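Local atomic coordinates of putative transcriptional regulator, IclR family (Arthrobacter aurescens, PDB entry 3OBF), a protein that probably acts as a DNA-binding transcription factor of the IclR family and is represented here by its C-terminal, GAF-like domain. Residues Met27-Asn32 / Gln65-Ser70; Ser34-Gln39 / Ala50-Arg55; Tyr56-Ser61 / Ser84-Gly89; Arg108-Asn113 / Val122-Pro127. All coordinates share one frame; numbering follows the deposited sequence. Where two conformers were deposited one is given.

Contact 1: residues Met27-Asn32 / Gln65-Ser70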
loop_
_atom_site.group_PDB
_atom_site.type_symbol
_atom_site.label_atom_id
_atom_site.label_comp_id
_atom_site.label_asym_id
_atom_site.label_seq_id
_atom_site.Cartn_x
_atom_site.Cartn_y
_atom_site.Cartn_z
HETATM N N MSE A 27 6.376 2.363 -1.646
HETATM C CA MSE A 27 6.163 1.483 -2.780
HETATM C C MSE A 27 5.991 2.299 -4.073
HETATM O O MSE A 27 5.439 3.418 -4.061
HETATM C CB MSE A 27 4.923 0.615 -2.563
HETATM C CG MSE A 27 4.769 0.082 -1.172
HETATM SE SE MSE A 27 6.282 -1.078 -0.642
HETATM C CE MSE A 27 5.866 -2.624 -1.722
ATOM N N VAL A 28 6.472 1.725 -5.177
ATOM C CA VAL A 28 6.163 2.228 -6.515
ATOM C C VAL A 28 5.520 1.137 -7.384
ATOM O O VAL A 28 5.671 -0.056 -7.122
ATOM C CB VAL A 28 7.375 2.852 -7.239
ATOM C CG1 VAL A 28 7.922 4.059 -6.444
ATOM C CG2 VAL A 28 8.454 1.771 -7.520
ATOM N N TRP A 29 4.807 1.587 -8.417
ATOM C CA TRP A 29 4.021 0.727 -9.283
ATOM C C TRP A 29 4.713 0.669 -10.619
ATOM O O TRP A 29 5.056 1.723 -11.173
ATOM C CB TRP A 29 2.655 1.383 -9.462
ATOM C CG TRP A 29 1.627 0.579 -10.217
ATOM C CD1 TRP A 29 0.945 0.971 -11.345
ATOM C CD2 TRP A 29 1.136 -0.723 -9.883
ATOM N NE1 TRP A 29 0.071 -0.019 -11.737
ATOM C CE2 TRP A 29 0.174 -1.072 -10.861
ATOM C CE3 TRP A 29 1.420 -1.634 -8.861
ATOM C CZ2 TRP A 29 -0.512 -2.279 -10.833
ATOM C CZ3 TRP A 29 0.728 -2.838 -8.834
ATOM C CH2 TRP A 29 -0.229 -3.146 -9.806
ATOM N N ASN A 30 4.947 -0.524 -11.134
ATOM C CA ASN A 30 5.410 -0.661 -12.530
ATOM C C ASN A 30 4.338 -1.126 -13.522
ATOM O O ASN A 30 4.642 -1.449 -14.682
ATOM C CB ASN A 30 6.654 -1.561 -12.635
ATOM C CG ASN A 30 6.392 -2.970 -12.196
ATOM O OD1 ASN A 30 5.254 -3.397 -12.101
ATOM N ND2 ASN A 30 7.457 -3.719 -11.945
ATOM N N GLY A 31 3.093 -1.197 -13.072
ATOM C CA GLY A 31 1.974 -1.572 -13.948
ATOM C C GLY A 31 1.441 -2.966 -13.723
ATOM O O GLY A 31 0.293 -3.249 -14.018
ATOM N N ASN A 32 2.268 -3.863 -13.208
ATOM C CA ASN A 32 1.732 -5.155 -12.809
ATOM C C ASN A 32 2.272 -5.647 -11.452
ATOM O O ASN A 32 2.023 -6.804 -11.056
ATOM C CB ASN A 32 1.861 -6.187 -13.960
ATOM C CG ASN A 32 3.294 -6.390 -14.407
ATOM O OD1 ASN A 32 4.230 -5.937 -13.743
ATOM N ND2 ASN A 32 3.479 -7.053 -15.528
ATOM N N GLN A 65 -3.621 -2.905 -3.913
ATOM C CA GLN A 65 -4.972 -2.316 -3.934
ATOM C C GLN A 65 -4.903 -0.824 -4.232
ATOM O O GLN A 65 -5.653 -0.315 -5.093
ATOM C CB GLN A 65 -5.698 -2.514 -2.604
ATOM C CG GLN A 65 -6.182 -3.956 -2.327
ATOM C CD GLN A 65 -6.811 -4.096 -0.937
ATOM O OE1 GLN A 65 -7.846 -3.469 -0.637
ATOM N NE2 GLN A 65 -6.190 -4.910 -0.079
ATOM N N VAL A 66 -4.010 -0.128 -3.519
ATOM C CA VAL A 66 -3.839 1.332 -3.670
ATOM C C VAL A 66 -3.521 1.694 -5.135
ATOM O O VAL A 66 -4.182 2.558 -5.734
ATOM C CB VAL A 66 -2.731 1.816 -2.731
ATOM C CG1 VAL A 66 -2.290 3.220 -3.053
ATOM C CG2 VAL A 66 -3.208 1.719 -1.323
ATOM N N PHE A 67 -2.526 1.026 -5.717
ATOM C CA PHE A 67 -2.203 1.304 -7.103
ATOM C C PHE A 67 -3.307 0.937 -8.101
ATOM O O PHE A 67 -3.543 1.655 -9.065
ATOM C CB PHE A 67 -0.875 0.648 -7.510
ATOM C CG PHE A 67 0.301 1.236 -6.828
ATOM C CD1 PHE A 67 0.590 2.598 -6.959
ATOM C CD2 PHE A 67 1.122 0.444 -6.037
ATOM C CE1 PHE A 67 1.687 3.172 -6.312
ATOM C CE2 PHE A 67 2.243 1.018 -5.386
ATOM C CZ PHE A 67 2.526 2.383 -5.541
ATOM N N LEU A 68 -3.979 -0.179 -7.900
ATOM C CA LEU A 68 -5.049 -0.539 -8.821
ATOM C C LEU A 68 -6.238 0.451 -8.762
ATOM O O LEU A 68 -6.969 0.607 -9.742
ATOM C CB LEU A 68 -5.475 -1.985 -8.585
ATOM C CG LEU A 68 -4.457 -3.066 -8.992
ATOM C CD1 LEU A 68 -5.015 -4.450 -8.698
ATOM C CD2 LEU A 68 -4.124 -2.984 -10.452
ATOM N N ALA A 69 -6.421 1.126 -7.626
ATOM C CA ALA A 69 -7.377 2.238 -7.545
ATOM C C ALA A 69 -7.048 3.373 -8.519
ATOM O O ALA A 69 -7.938 4.102 -8.953
ATOM C CB ALA A 69 -7.503 2.765 -6.104
ATOM N N SER A 70 -5.779 3.499 -8.900
ATOM C CA SER A 70 -5.386 4.524 -9.873
ATOM C C SER A 70 -5.585 4.091 -11.325
ATOM O O SER A 70 -5.496 4.931 -12.222
ATOM C CB SER A 70 -3.920 4.943 -9.692
ATOM O OG SER A 70 -3.053 3.962 -10.250
#
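Phe67 reaches from helix 62-69 across to the end of strand 24-29, and its side chain can be followed outward atom by atom. Phe67 CB already lies over one face of the Trp29 indole, 3.4 Å from Trp29 CD2. From there CG turns anti to the backbone carbonyl carbon (chi1 -67°), which brings the phenyl ring face-on to Trp29 CB. Trp29 CB sits over the ring face, 3.5 Å from the centroid of the Phe67 ring. The two side chains thus run past each other in opposite directions, each offering its CB to the other's ring in a reciprocal pair of CH-pi contacts. The ring planes are only 20° apart but offset enough that little of one ring covers the other. Farther out, Phe67 CE2 meets the CB of the selenomethionine Met27 at 3.9 Å, and Phe67 CZ ends 3.4 Å from Met27 O, which lies at the ring edge in its plane. Leu68, next along the helix, adds its CD2 at 3.7 Å from Trp29 CZ2. An alanine in place of Phe67 would remove the ring and would probably leave Trp29 CB and the backbone around Met27 poorly packed. The indole's opposite face is overlain by the backbone N of Gly31, in the Asx turn where Asn30 OD1 accepts from Asn32 N, and its NE1 is hydrogen-bonded to Glu71. Through Phe67, helix 62-69 rests on the sheet, with Phe67 also touching Ser34 of strand 34-40 and Leu68 reaching Tyr98 of helix 92-108.

Contact 2: residues Ser34-Gln39 / Ala50-Arg55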
loop_
_atom_site.group_PDB
_atom_site.type_symbol
_atom_site.label_atom_id
_atom_site.label_comp_id
_atom_site.label_asym_id
_atom_site.label_seq_id
_atom_site.Cartn_x
_atom_site.Cartn_y
_atom_site.Cartn_z
ATOM N N SER A 34 3.787 -4.078 -7.343
ATOM C CA SER A 34 4.161 -3.065 -6.411
ATOM C C SER A 34 5.563 -3.401 -5.890
ATOM O O SER A 34 5.849 -4.557 -5.580
ATOM C CB SER A 34 3.132 -3.005 -5.293
ATOM O OG SER A 34 3.464 -1.938 -4.465
HETATM N N MSE A 35 6.454 -2.408 -5.839
HETATM C CA MSE A 35 7.841 -2.674 -5.446
HETATM C C MSE A 35 8.290 -1.778 -4.318
HETATM O O MSE A 35 8.039 -0.571 -4.345
HETATM C CB MSE A 35 8.810 -2.562 -6.643
HETATM C CG MSE A 35 10.223 -3.054 -6.342
HETATM SE SE MSE A 35 11.376 -2.869 -7.893
HETATM C CE MSE A 35 12.858 -4.023 -7.451
ATOM N N CYS A 36 8.974 -2.372 -3.341
ATOM C CA CYS A 36 9.509 -1.595 -2.240
ATOM C C CYS A 36 10.834 -0.900 -2.643
ATOM O O CYS A 36 11.807 -1.555 -3.025
ATOM C CB CYS A 36 9.674 -2.449 -0.988
ATOM S SG CYS A 36 10.469 -1.483 0.328
ATOM N N VAL A 37 10.850 0.426 -2.602
ATOM C CA VAL A 37 12.056 1.151 -3.029
ATOM C C VAL A 37 12.748 1.885 -1.870
ATOM O O VAL A 37 13.843 2.397 -2.047
ATOM C CB VAL A 37 11.762 2.173 -4.147
ATOM C CG1 VAL A 37 11.238 1.473 -5.383
ATOM C CG2 VAL A 37 10.824 3.327 -3.653
ATOM N N GLU A 38 12.088 1.955 -0.711
ATOM C CA GLU A 38 12.648 2.589 0.471
ATOM C C GLU A 38 11.876 2.088 1.687
ATOM O O GLU A 38 10.640 2.085 1.679
ATOM C CB GLU A 38 12.531 4.116 0.374
ATOM C CG GLU A 38 13.456 4.880 1.307
ATOM C CD GLU A 38 13.581 6.349 0.887
ATOM O OE1 GLU A 38 14.710 6.740 0.515
ATOM O OE2 GLU A 38 12.559 7.095 0.913
ATOM N N GLN A 39 12.589 1.675 2.730
ATOM C CA GLN A 39 11.930 1.164 3.921
ATOM C C GLN A 39 12.755 1.325 5.209
ATOM O O GLN A 39 13.988 1.417 5.168
ATOM C CB GLN A 39 11.497 -0.303 3.696
ATOM C CG GLN A 39 12.652 -1.308 3.676
ATOM C CD GLN A 39 12.811 -2.018 5.010
ATOM O OE1 GLN A 39 13.671 -1.655 5.800
ATOM N NE2 GLN A 39 11.967 -3.028 5.271
ATOM N N ALA A 50 8.453 -6.408 3.759
ATOM C CA ALA A 50 8.715 -5.353 2.770
ATOM C C ALA A 50 10.198 -4.991 2.672
ATOM O O ALA A 50 10.549 -3.807 2.783
ATOM C CB ALA A 50 7.850 -4.088 3.064
ATOM N N PRO A 51 11.076 -6.000 2.455
ATOM C CA PRO A 51 12.489 -5.641 2.327
ATOM C C PRO A 51 12.712 -4.911 0.976
ATOM O O PRO A 51 11.910 -5.088 0.062
ATOM C CB PRO A 51 13.209 -7.009 2.370
ATOM C CG PRO A 51 12.214 -7.984 1.781
ATOM C CD PRO A 51 10.841 -7.445 2.210
ATOM N N LEU A 52 13.741 -4.071 0.867
ATOM C CA LEU A 52 14.020 -3.351 -0.371
ATOM C C LEU A 52 13.942 -4.284 -1.589
ATOM O O LEU A 52 14.477 -5.395 -1.559
ATOM C CB LEU A 52 15.422 -2.720 -0.312
ATOM C CG LEU A 52 15.471 -1.517 0.629
ATOM C CD1 LEU A 52 16.862 -0.984 0.789
ATOM C CD2 LEU A 52 14.534 -0.439 0.091
ATOM N N GLY A 53 13.277 -3.833 -2.652
ATOM C CA GLY A 53 13.224 -4.615 -3.886
ATOM C C GLY A 53 12.130 -5.675 -3.923
ATOM O O GLY A 53 11.870 -6.225 -4.970
ATOM N N ALA A 54 11.470 -5.930 -2.788
ATOM C CA ALA A 54 10.387 -6.880 -2.750
ATOM C C ALA A 54 9.275 -6.421 -3.700
ATOM O O ALA A 54 8.991 -5.215 -3.844
ATOM C CB ALA A 54 9.860 -7.046 -1.313
ATOM N N ARG A 55 8.701 -7.400 -4.386
ATOM C CA ARG A 55 7.692 -7.159 -5.405
ATOM C C ARG A 55 6.419 -7.907 -5.066
ATOM O O ARG A 55 6.461 -9.088 -4.727
ATOM C CB ARG A 55 8.194 -7.609 -6.776
ATOM C CG ARG A 55 9.337 -6.784 -7.397
ATOM C CD ARG A 55 9.965 -7.620 -8.547
ATOM N NE ARG A 55 11.205 -7.057 -9.094
ATOM C CZ ARG A 55 11.275 -6.192 -10.118
ATOM N NH1 ARG A 55 10.178 -5.753 -10.728
ATOM N NH2 ARG A 55 12.455 -5.746 -10.534
#
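The tight part of this contact is mostly backbone. Cys36 uses both its polar main-chain atoms: Cys36 N donates to Ala54 O at 2.9 Å, and Cys36 O receives Gly53 N at 2.7 Å, each bond lying in the acceptor's carbonyl plane. Beside them Met35 and Arg55 form an antiparallel non-hydrogen-bonded pair. The buried Cys36 side chain, SG anti to the backbone N, points into the 50-55 loop. A side-chain amide adds to the grip: Gln39 is folded back at chi2 (99°), so that Gln39 NE2 bonds to Ala50 O at 3.0 Å, approaching from above the carbonyl plane. Leu52, though exposed, tucks Leu52 CD2 close against the Val37-Glu38 backbone, 3.5 Å from Glu38 N.

The looser side is made by long chains with no hydrogen bond between them. Met35, a selenomethionine, and Arg55 lie alongside each other pointing the same way, and Met35 SE stands 4.0 Å above the centre of the Arg55 guanidinium plane. That guanidinium is tied to Glu33 by a salt bridge through NH1.

Glu38 and Val37 form a classic beta bulge opposite Leu26. The returning chain makes a type II turn from Pro51 to Ala54, with Gly53 at positive phi, before pairing as strand 55-56, outermost within this chain of the antiparallel sheet.

Contact 3: residues Tyr56-Ser61 / Ser84-Gly89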
loop_
_atom_site.group_PDB
_atom_site.type_symbol
_atom_site.label_atom_id
_atom_site.label_comp_id
_atom_site.label_asym_id
_atom_site.label_seq_id
_atom_site.Cartn_x
_atom_site.Cartn_y
_atom_site.Cartn_z
ATOM N N TYR A 56 5.290 -7.220 -5.169
ATOM C CA TYR A 56 4.001 -7.787 -4.758
ATOM C C TYR A 56 3.034 -7.778 -5.943
ATOM O O TYR A 56 2.853 -6.739 -6.577
ATOM C CB TYR A 56 3.428 -6.998 -3.558
ATOM C CG TYR A 56 4.336 -7.053 -2.346
ATOM C CD1 TYR A 56 4.217 -8.083 -1.397
ATOM C CD2 TYR A 56 5.352 -6.100 -2.186
ATOM C CE1 TYR A 56 5.085 -8.156 -0.302
ATOM C CE2 TYR A 56 6.231 -6.156 -1.112
ATOM C CZ TYR A 56 6.095 -7.184 -0.176
ATOM O OH TYR A 56 6.965 -7.207 0.872
ATOM N N ASN A 57 2.426 -8.927 -6.255
ATOM C CA ASN A 57 1.399 -8.945 -7.322
ATOM C C ASN A 57 0.082 -9.653 -6.939
ATOM O O ASN A 57 -0.696 -10.053 -7.818
ATOM C CB ASN A 57 1.953 -9.487 -8.642
ATOM C CG ASN A 57 2.081 -10.986 -8.633
ATOM O OD1 ASN A 57 2.382 -11.569 -7.620
ATOM N ND2 ASN A 57 1.825 -11.616 -9.763
ATOM N N GLU A 58 -0.171 -9.783 -5.635
ATOM C CA GLU A 58 -1.444 -10.318 -5.138
ATOM C C GLU A 58 -2.397 -9.153 -4.983
ATOM O O GLU A 58 -2.070 -8.107 -4.399
ATOM C CB GLU A 58 -1.250 -11.024 -3.793
ATOM C CG GLU A 58 -0.325 -12.273 -3.945
ATOM C CD GLU A 58 0.112 -12.885 -2.626
ATOM O OE1 GLU A 58 -0.616 -13.748 -2.103
ATOM O OE2 GLU A 58 1.212 -12.533 -2.120
ATOM N N ALA A 59 -3.577 -9.347 -5.535
ATOM C CA ALA A 59 -4.635 -8.352 -5.521
ATOM C C ALA A 59 -4.898 -7.820 -4.116
ATOM O O ALA A 59 -5.105 -6.620 -3.920
ATOM C CB ALA A 59 -5.905 -8.923 -6.162
ATOM N N LEU A 60 -4.850 -8.711 -3.133
ATOM C CA LEU A 60 -5.277 -8.339 -1.786
ATOM C C LEU A 60 -4.193 -7.639 -0.972
ATOM O O LEU A 60 -4.460 -7.114 0.107
ATOM C CB LEU A 60 -5.924 -9.519 -1.068
ATOM C CG LEU A 60 -7.307 -9.904 -1.630
ATOM C CD1 LEU A 60 -7.946 -11.047 -0.842
ATOM C CD2 LEU A 60 -8.282 -8.699 -1.641
ATOM N N SER A 61 -2.985 -7.620 -1.530
ATOM C CA SER A 61 -1.863 -6.844 -0.995
ATOM C C SER A 61 -2.256 -5.358 -0.944
ATOM O O SER A 61 -2.706 -4.782 -1.940
ATOM C CB SER A 61 -0.626 -7.078 -1.869
ATOM O OG SER A 61 0.532 -6.452 -1.355
ATOM N N SER A 84 -1.895 -11.634 -14.241
ATOM C CA SER A 84 -0.772 -10.753 -13.856
ATOM C C SER A 84 -0.851 -10.374 -12.393
ATOM O O SER A 84 0.150 -10.368 -11.700
ATOM C CB SER A 84 -0.745 -9.463 -14.684
ATOM O OG SER A 84 -0.524 -9.812 -16.014
ATOM N N ILE A 85 -2.041 -9.992 -11.955
ATOM C CA ILE A 85 -2.310 -9.752 -10.536
ATOM C C ILE A 85 -3.165 -10.942 -10.074
ATOM O O ILE A 85 -4.127 -11.268 -10.749
ATOM C CB ILE A 85 -3.031 -8.401 -10.333
ATOM C CG1 ILE A 85 -2.127 -7.226 -10.771
ATOM C CG2 ILE A 85 -3.471 -8.223 -8.923
ATOM C CD1 ILE A 85 -0.868 -7.037 -9.951
ATOM N N THR A 86 -2.780 -11.616 -8.980
ATOM C CA THR A 86 -3.452 -12.857 -8.588
ATOM C C THR A 86 -4.518 -12.612 -7.540
ATOM O O THR A 86 -4.354 -11.787 -6.614
ATOM C CB THR A 86 -2.484 -13.981 -8.121
ATOM O OG1 THR A 86 -1.835 -13.573 -6.922
ATOM C CG2 THR A 86 -1.429 -14.322 -9.216
ATOM N N LEU A 87 -5.623 -13.329 -7.711
ATOM C CA LEU A 87 -6.781 -13.217 -6.827
ATOM C C LEU A 87 -7.511 -14.557 -6.798
ATOM O O LEU A 87 -7.680 -15.175 -7.851
ATOM C CB LEU A 87 -7.736 -12.116 -7.319
ATOM C CG LEU A 87 -9.042 -11.937 -6.533
ATOM C CD1 LEU A 87 -8.730 -11.452 -5.107
ATOM C CD2 LEU A 87 -9.974 -10.953 -7.225
ATOM N N THR A 88 -7.924 -15.001 -5.608
ATOM C CA THR A 88 -8.622 -16.287 -5.453
ATOM C C THR A 88 -9.999 -16.285 -6.089
ATOM O O THR A 88 -10.847 -15.462 -5.728
ATOM C CB THR A 88 -8.820 -16.668 -3.988
ATOM O OG1 THR A 88 -7.541 -16.855 -3.389
ATOM C CG2 THR A 88 -9.609 -17.990 -3.873
ATOM N N GLY A 89 -10.224 -17.234 -6.996
ATOM C CA GLY A 89 -11.513 -17.381 -7.667
ATOM C C GLY A 89 -12.042 -16.050 -8.193
ATOM O O GLY A 89 -13.001 -15.503 -7.646
HETATM O O HOH W 1 -4.742 -11.568 -3.480
#
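Four side chains of 56-61 meet the 84-89 loop in different ways, while the two backbones run 21° apart. Asn57 has CG in the crowded position between backbone N and carbonyl carbon (chi1 77°), which places its amide so that Asn57 ND2 donates to Ser84 O at 2.8 Å, from somewhat above the carbonyl plane. Ala59 directs its methyl toward the 84-89 loop, between Ile85 and Leu87: Ala59 CB is 3.7 Å from Ile85 CG2 and 3.9 Å from Leu87 CB. Leu60 and Leu87 cross obliquely, touching through Leu60 CG and Leu87 CD1 at 4.1 Å. Glu58 also crosses Thr86 at a slant, Glu58 CG 3.6 Å from Thr86 OG1.

Thr86 is held through its backbone from both ends. Thr86 N donates to Asn57 O at 2.9 Å, and Ala59 N returns a nearly straight bond to Thr86 O at 2.8 Å. A water donates to the same Thr86 O and accepts from Leu60 N. Ala59, Ile85 and Leu87 all pack on Leu80 of helix 73-82.

The arrangement is a single beta bridge joining two loops, Glu58 with Thr86; the type I turn Glu58 to Ser61 leads into helix 62-69, with Ser61 at N-cap but making no side-chain capping bond.

Contact 4: residues Arg108-Asn113 / Val122-Pro127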
loop_
_atom_site.group_PDB
_atom_site.type_symbol
_atom_site.label_atom_id
_atom_site.label_comp_id
_atom_site.label_asym_id
_atom_site.label_seq_id
_atom_site.Cartn_x
_atom_site.Cartn_y
_atom_site.Cartn_z
ATOM N N ARG A 108 -11.792 5.688 2.388
ATOM C CA ARG A 108 -11.257 5.521 3.771
ATOM C C ARG A 108 -9.902 6.244 3.941
ATOM O O ARG A 108 -9.625 6.803 4.998
ATOM C CB ARG A 108 -11.134 4.039 4.158
ATOM C CG ARG A 108 -10.651 3.777 5.590
ATOM C CD ARG A 108 -10.794 2.281 5.943
ATOM N NE ARG A 108 -10.285 1.503 4.843
ATOM C CZ ARG A 108 -10.988 0.643 4.098
ATOM N NH1 ARG A 108 -12.264 0.345 4.367
ATOM N NH2 ARG A 108 -10.373 0.044 3.095
ATOM N N GLY A 109 -9.077 6.221 2.890
ATOM C CA GLY A 109 -7.763 6.843 2.912
ATOM C C GLY A 109 -6.642 5.825 3.032
ATOM O O GLY A 109 -5.456 6.189 2.960
ATOM N N TRP A 110 -7.008 4.557 3.222
ATOM C CA TRP A 110 -6.038 3.466 3.223
ATOM C C TRP A 110 -6.687 2.130 2.834
ATOM O O TRP A 110 -7.852 1.921 3.086
ATOM C CB TRP A 110 -5.323 3.336 4.573
ATOM C CG TRP A 110 -6.223 2.898 5.736
ATOM C CD1 TRP A 110 -6.478 1.606 6.156
ATOM C CD2 TRP A 110 -6.941 3.761 6.637
ATOM N NE1 TRP A 110 -7.311 1.622 7.265
ATOM C CE2 TRP A 110 -7.614 2.926 7.573
ATOM C CE3 TRP A 110 -7.082 5.151 6.740
ATOM C CZ2 TRP A 110 -8.424 3.439 8.588
ATOM C CZ3 TRP A 110 -7.888 5.669 7.757
ATOM C CH2 TRP A 110 -8.555 4.809 8.665
ATOM N N ALA A 111 -5.927 1.255 2.180
ATOM C CA ALA A 111 -6.354 -0.110 1.916
ATOM C C ALA A 111 -5.839 -1.004 3.019
ATOM O O ALA A 111 -4.859 -0.672 3.727
ATOM C CB ALA A 111 -5.853 -0.585 0.555
ATOM N N VAL A 112 -6.514 -2.133 3.161
ATOM C CA VAL A 112 -6.308 -3.064 4.230
ATOM C C VAL A 112 -6.081 -4.486 3.684
ATOM O O VAL A 112 -6.785 -4.937 2.788
ATOM C CB VAL A 112 -7.552 -3.073 5.140
ATOM C CG1 VAL A 112 -7.600 -4.329 5.946
ATOM C CG2 VAL A 112 -7.552 -1.850 6.071
ATOM N N ASN A 113 -5.064 -5.155 4.207
ATOM C CA ASN A 113 -4.865 -6.582 3.991
ATOM C C ASN A 113 -4.780 -7.225 5.366
ATOM O O ASN A 113 -3.804 -7.065 6.073
ATOM C CB ASN A 113 -3.580 -6.810 3.179
ATOM C CG ASN A 113 -3.169 -8.281 3.100
ATOM O OD1 ASN A 113 -3.970 -9.212 3.305
ATOM N ND2 ASN A 113 -1.909 -8.495 2.789
ATOM N N VAL A 122 -0.182 -8.773 8.006
ATOM C CA VAL A 122 -1.206 -7.759 7.875
ATOM C C VAL A 122 -0.572 -6.583 7.108
ATOM O O VAL A 122 0.650 -6.491 7.042
ATOM C CB VAL A 122 -1.636 -7.377 9.285
ATOM C CG1 VAL A 122 -1.873 -5.904 9.461
ATOM C CG2 VAL A 122 -2.798 -8.223 9.738
ATOM N N GLY A 123 -1.386 -5.700 6.526
ATOM C CA GLY A 123 -0.880 -4.500 5.889
ATOM C C GLY A 123 -1.907 -3.409 5.688
ATOM O O GLY A 123 -3.097 -3.678 5.447
ATOM N N VAL A 124 -1.459 -2.169 5.800
ATOM C CA VAL A 124 -2.241 -1.051 5.326
ATOM C C VAL A 124 -1.365 -0.212 4.401
ATOM O O VAL A 124 -0.174 -0.126 4.609
ATOM C CB VAL A 124 -2.766 -0.152 6.487
ATOM C CG1 VAL A 124 -3.815 -0.902 7.368
ATOM C CG2 VAL A 124 -1.591 0.395 7.331
ATOM N N ALA A 125 -1.960 0.420 3.399
ATOM C CA ALA A 125 -1.218 1.265 2.470
ATOM C C ALA A 125 -2.073 2.469 2.033
ATOM O O ALA A 125 -3.305 2.354 1.933
ATOM C CB ALA A 125 -0.776 0.452 1.265
ATOM N N SER A 126 -1.407 3.560 1.706
ATOM C CA SER A 126 -2.057 4.820 1.309
ATOM C C SER A 126 -1.355 5.462 0.107
ATOM O O SER A 126 -0.156 5.293 -0.049
ATOM C CB SER A 126 -2.046 5.817 2.473
ATOM O OG SER A 126 -2.787 5.276 3.564
ATOM N N PRO A 127 -2.103 6.196 -0.745
ATOM C CA PRO A 127 -1.511 6.724 -1.980
ATOM C C PRO A 127 -0.780 8.052 -1.747
ATOM O O PRO A 127 -1.118 8.785 -0.833
ATOM C CB PRO A 127 -2.723 6.894 -2.918
ATOM C CG PRO A 127 -3.914 7.133 -1.931
ATOM C CD PRO A 127 -3.579 6.345 -0.699
#
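Ser126 holds OG anti to its carbonyl carbon (chi1 -62°), which places Ser126 OG 3.3 Å from Trp110 CB and lets it donate to Gly109 O at 2.9 Å, in the carbonyl plane and on a lone pair. Trp110 holds CG in the crowded position between its backbone N and carbonyl carbon (chi1 67°), which sets the indole with CD1 beside Val124 and one ring face against Arg108. Arg108 starts extended and then bends at chi3 (46°), so its guanidinium comes back side-on to Trp110 O, which accepts from both NE and NH2 with the oxygen in the guanidinium plane. Arg108 CG on the way stands 3.6 Å above the centre of the Trp110 ring. Two donors on one oxygen, together with that cover, probably fix the strand entrance after helix 92-108, where Gly109 has positive phi. From Ala111 onward this is a regular antiparallel beta hairpin of strands 111-114 and 121-129, the former being one of the two outermost strands of the sheet within this chain. Ala111 N bonds to Ala125 O at 2.9 Å, and Asn113 N to Gly123 O at 2.8 Å, each pair completed by its return bond. Val112 and Val124, the non-hydrogen-bonded pair between them, lie alongside on one face, with Val124 CG1 4.1 Å from Val112 CG2 and 3.9 Å from Trp110 CD1. An alanine at Ser126 would lose the hydroxyl bond to Gly109 O and would probably loosen the turn from helix into strand. The hairpin is backed by helix 150-170, where Val112 and Val122 touch Leu153 and Ser126 touches Cys160, while Ala111 and Asn113 meet helix 62-69.

In the fold
Contacts 1, 2 and 4 all reach the one antiparallel sheet, whereas contact 3 joins two loops, one of them leaving strand 55-56 of the same sheet. Contacts 1 and 2 lie on neighbouring strands 24-29 and 34-40, and along the chain contact 2 falls between the segments of contact 1. Contacts 1 and 3 alternate their segments, and contact 4 comes last. Contacts 2 and 4 lie at different parts of the sheet, centres 16 Å apart and nearest atoms about 8 Å apart. Helix 62-69 connects all four: its Phe67 packs on Ser34 of contact 2, and its Gln65 NE2 reaches Leu60 O of contact 3 and Val112 O of contact 4, tying them into a single compact domain.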